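Local coordinates for protein cytochrome c2 iso-2 (Rhodospirillum centenum, PDB 1JDL) that carries electrons through its covalently bound heme, acting as donor to the oxidized bacteriochlorophyll in purple bacterial photosynthesis, at residues G35-Q40 against W63-I68. Residues are numbered along the deposited sequence; the frame is centred on the assembly and turned at random.
Sequences GVIDRQ and WTPENI. With HEM (protoporphyrin IX containing Fe), chain B.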
loop_
_atom_site.group_PDB
_atom_site.type_symbol
_atom_site.label_atom_id
_atom_site.label_comp_id
_atom_site.label_asym_id
_atom_site.label_seq_id
_atom_site.Cartn_x
_atom_site.Cartn_y
_atom_site.Cartn_z
ATOM N N GLY A 35 3.368 2.234 10.426
ATOM C CA GLY A 35 2.060 2.779 10.751
ATOM C C GLY A 35 1.101 2.888 9.576
ATOM O O GLY A 35 0.138 3.660 9.620
ATOM N N VAL A 36 1.348 2.112 8.527
ATOM C CA VAL A 36 0.489 2.159 7.347
ATOM C C VAL A 36 -0.874 1.490 7.574
ATOM O O VAL A 36 -1.855 1.833 6.918
ATOM C CB VAL A 36 1.198 1.518 6.120
ATOM C CG1 VAL A 36 1.374 0.014 6.335
ATOM C CG2 VAL A 36 0.406 1.804 4.848
ATOM N N ILE A 37 -0.949 0.548 8.509
ATOM C CA ILE A 37 -2.219 -0.128 8.765
ATOM C C ILE A 37 -3.305 0.842 9.231
ATOM O O ILE A 37 -3.143 1.562 10.226
ATOM C CB ILE A 37 -2.063 -1.247 9.814
ATOM C CG1 ILE A 37 -0.945 -2.203 9.397
ATOM C CG2 ILE A 37 -3.381 -2.000 9.967
ATOM C CD1 ILE A 37 -1.205 -2.950 8.103
ATOM N N ASP A 38 -4.411 0.849 8.494
ATOM C CA ASP A 38 -5.559 1.711 8.766
ATOM C C ASP A 38 -5.282 3.185 8.460
ATOM O O ASP A 38 -6.096 4.055 8.764
ATOM C CB ASP A 38 -6.012 1.562 10.220
ATOM C CG ASP A 38 -7.315 2.279 10.495
ATOM O OD1 ASP A 38 -8.326 1.951 9.836
ATOM O OD2 ASP A 38 -7.328 3.173 11.366
ATOM N N ARG A 39 -4.129 3.458 7.857
ATOM C CA ARG A 39 -3.750 4.825 7.499
ATOM C C ARG A 39 -4.447 5.205 6.193
ATOM O O ARG A 39 -4.570 4.374 5.291
ATOM C CB ARG A 39 -2.226 4.915 7.315
ATOM C CG ARG A 39 -1.682 6.328 7.086
ATOM C CD ARG A 39 -0.148 6.352 7.092
ATOM N NE ARG A 39 0.447 5.906 5.830
ATOM C CZ ARG A 39 1.715 5.516 5.699
ATOM N NH1 ARG A 39 2.517 5.509 6.756
ATOM N NH2 ARG A 39 2.188 5.142 4.517
ATOM N N GLN A 40 -4.917 6.446 6.092
ATOM C CA GLN A 40 -5.572 6.892 4.861
ATOM C C GLN A 40 -4.529 6.856 3.746
ATOM O O GLN A 40 -3.390 7.282 3.945
ATOM C CB GLN A 40 -6.099 8.319 5.008
ATOM C CG GLN A 40 -6.789 8.850 3.751
ATOM C CD GLN A 40 -7.217 10.298 3.889
ATOM O OE1 GLN A 40 -7.864 10.670 4.864
ATOM N NE2 GLN A 40 -6.863 11.120 2.907
ATOM N N TRP A 63 -5.747 1.859 4.506
ATOM C CA TRP A 63 -5.069 0.585 4.330
ATOM C C TRP A 63 -5.314 -0.474 5.393
ATOM O O TRP A 63 -4.426 -0.804 6.188
ATOM C CB TRP A 63 -3.567 0.810 4.151
ATOM C CG TRP A 63 -3.250 1.499 2.856
ATOM C CD1 TRP A 63 -2.637 2.706 2.699
ATOM C CD2 TRP A 63 -3.571 1.034 1.538
ATOM N NE1 TRP A 63 -2.557 3.026 1.363
ATOM C CE2 TRP A 63 -3.121 2.017 0.628
ATOM C CE3 TRP A 63 -4.197 -0.118 1.038
ATOM C CZ2 TRP A 63 -3.277 1.886 -0.760
ATOM C CZ3 TRP A 63 -4.354 -0.251 -0.346
ATOM C CH2 TRP A 63 -3.894 0.750 -1.227
ATOM N N THR A 64 -6.530 -1.002 5.402
ATOM C CA THR A 64 -6.877 -2.072 6.321
ATOM C C THR A 64 -6.114 -3.290 5.799
ATOM O O THR A 64 -5.717 -3.329 4.633
ATOM C CB THR A 64 -8.376 -2.383 6.276
ATOM O OG1 THR A 64 -8.749 -2.738 4.938
ATOM C CG2 THR A 64 -9.180 -1.173 6.721
ATOM N N PRO A 65 -5.885 -4.296 6.651
ATOM C CA PRO A 65 -5.155 -5.465 6.148
ATOM C C PRO A 65 -5.793 -6.079 4.901
ATOM O O PRO A 65 -5.087 -6.491 3.971
ATOM C CB PRO A 65 -5.150 -6.414 7.349
ATOM C CG PRO A 65 -6.338 -5.966 8.169
ATOM C CD PRO A 65 -6.257 -4.468 8.063
ATOM N N GLU A 66 -7.123 -6.124 4.876
ATOM C CA GLU A 66 -7.859 -6.688 3.743
ATOM C C GLU A 66 -7.604 -5.909 2.460
ATOM O O GLU A 66 -7.434 -6.496 1.389
ATOM C CB GLU A 66 -9.367 -6.694 4.024
ATOM C CG GLU A 66 -9.816 -7.651 5.121
ATOM C CD GLU A 66 -9.200 -7.336 6.472
ATOM O OE1 GLU A 66 -9.319 -6.177 6.932
ATOM O OE2 GLU A 66 -8.602 -8.253 7.078
ATOM N N ASN A 67 -7.598 -4.584 2.566
ATOM C CA ASN A 67 -7.359 -3.742 1.405
ATOM C C ASN A 67 -5.945 -3.899 0.856
ATOM O O ASN A 67 -5.750 -3.901 -0.358
ATOM C CB ASN A 67 -7.631 -2.274 1.736
ATOM C CG ASN A 67 -9.112 -1.944 1.729
ATOM O OD1 ASN A 67 -9.913 -2.661 1.131
ATOM N ND2 ASN A 67 -9.482 -0.850 2.382
ATOM N N ILE A 68 -4.959 -4.045 1.736
ATOM C CA ILE A 68 -3.583 -4.209 1.271
ATOM C C ILE A 68 -3.467 -5.538 0.529
ATOM O O ILE A 68 -2.830 -5.626 -0.524
ATOM C CB ILE A 68 -2.581 -4.174 2.444
ATOM C CG1 ILE A 68 -2.706 -2.844 3.194
ATOM C CG2 ILE A 68 -1.159 -4.349 1.916
ATOM C CD1 ILE A 68 -1.771 -2.717 4.385
HETATM C CHA HEM B . 2.936 2.773 -2.481
HETATM C CHB HEM B . 3.092 -1.522 -0.294
HETATM C CHC HEM B . 6.821 -2.787 -3.095
HETATM C CHD HEM B . 6.987 1.665 -4.860
HETATM C C1A HEM B . 2.613 1.681 -1.674
HETATM C C2A HEM B . 1.458 1.620 -0.809
HETATM C C3A HEM B . 1.512 0.403 -0.204
HETATM C C4A HEM B . 2.698 -0.262 -0.689
HETATM C CMA HEM B . 0.495 -0.191 0.759
HETATM C CAA HEM B . 0.492 2.779 -0.529
HETATM C CBA HEM B . 1.068 3.574 0.641
HETATM C CGA HEM B . 0.293 4.851 0.977
HETATM O O1A HEM B . -0.777 5.099 0.386
HETATM O O2A HEM B . 0.760 5.609 1.852
HETATM C C1B HEM B . 4.148 -2.224 -0.857
HETATM C C2B HEM B . 4.525 -3.568 -0.495
HETATM C C3B HEM B . 5.415 -3.971 -1.451
HETATM C C4B HEM B . 5.764 -2.824 -2.199
HETATM C CMB HEM B . 4.021 -4.319 0.730
HETATM C CAB HEM B . 5.748 -5.263 -1.907
HETATM C CBB HEM B . 5.169 -6.598 -1.471
HETATM C C1C HEM B . 7.161 -1.705 -3.854
HETATM C C2C HEM B . 8.260 -1.665 -4.795
HETATM C C3C HEM B . 8.182 -0.467 -5.397
HETATM C C4C HEM B . 7.210 0.312 -4.657
HETATM C CMC HEM B . 9.301 -2.763 -5.026
HETATM C CAC HEM B . 8.742 -0.034 -6.620
HETATM C CBC HEM B . 9.763 -0.711 -7.528
HETATM C C1D HEM B . 5.949 2.384 -4.312
HETATM C C2D HEM B . 5.638 3.748 -4.672
HETATM C C3D HEM B . 4.450 4.050 -4.068
HETATM C C4D HEM B . 4.061 2.852 -3.316
HETATM C CMD HEM B . 6.435 4.660 -5.608
HETATM C CAD HEM B . 3.641 5.338 -4.247
HETATM C CBD HEM B . 2.660 5.087 -5.397
HETATM C CGD HEM B . 1.869 6.312 -5.807
HETATM O O1D HEM B . 1.078 6.198 -6.768
HETATM O O2D HEM B . 2.025 7.384 -5.182
HETATM N NA HEM B . 3.360 0.518 -1.612
HETATM N NB HEM B . 4.919 -1.757 -1.901
HETATM N NC HEM B . 6.503 -0.490 -3.788
HETATM N ND HEM B . 4.993 1.834 -3.476
HETATM FE FE HEM B . 4.925 0.004 -2.725
#
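Trp63 O receives the N-H of Asp38 at 2.8 Å, and Ile37 CA approaches the same Trp63 O to 3.5 Å in a CA-H...O contact. The amide bond is nearly linear, 174° at the hydrogen, yet its donor stands above the carbonyl plane, 68° out of it. A second backbone bond closes the pair of exchanges: Trp63 N to Arg39 O, 2.9 Å. Two chain segments without strand structure are thereby joined by their backbones. A type II turn from Val36 to Arg39, closed by Arg39 N to Val36 O, presents Asp38 N and Arg39 O to the two ends of the Trp63 backbone.

The indole lies beside this joint. CG of Trp63 stands anti to its own carbonyl carbon (chi1 -68°), beside the backbone N, and chi2 then turns the ring so that NE1 faces the heme. Trp63 NE1 donates to O1A of a heme propionate, 2.9 Å away, and the oxygen lies at the ring edge in its plane. The other oxygen of that carboxylate, O2A, takes an N-H from Arg39 NH2 at 3.1 Å, in the guanidinium plane; NH2 also bonds to Ala32 O. One face of the indole has heme methyl CMA over its centre, while Val36 CG2 reaches CD1 obliquely. An alanine in place of Trp63 would probably leave propionate oxygen O1A without its indole donor and open a gap beside CMA.

Farther along, Ile37 CD1 meets Ile68 CD1 at 3.8 Å, the side chains crossing at about a right angle, and Val112 of helix 105-115 also touches Ile68. Thr64 N-caps helix 65-71, its OG1 accepting from Asn67 N.

Tyr49, Ser50 and Gly42 are also hydrogen-bonded to the heme. An indole N-H and an arginine gripping the two oxygens of one propionate are a hallmark of the class I cytochrome c heme pocket.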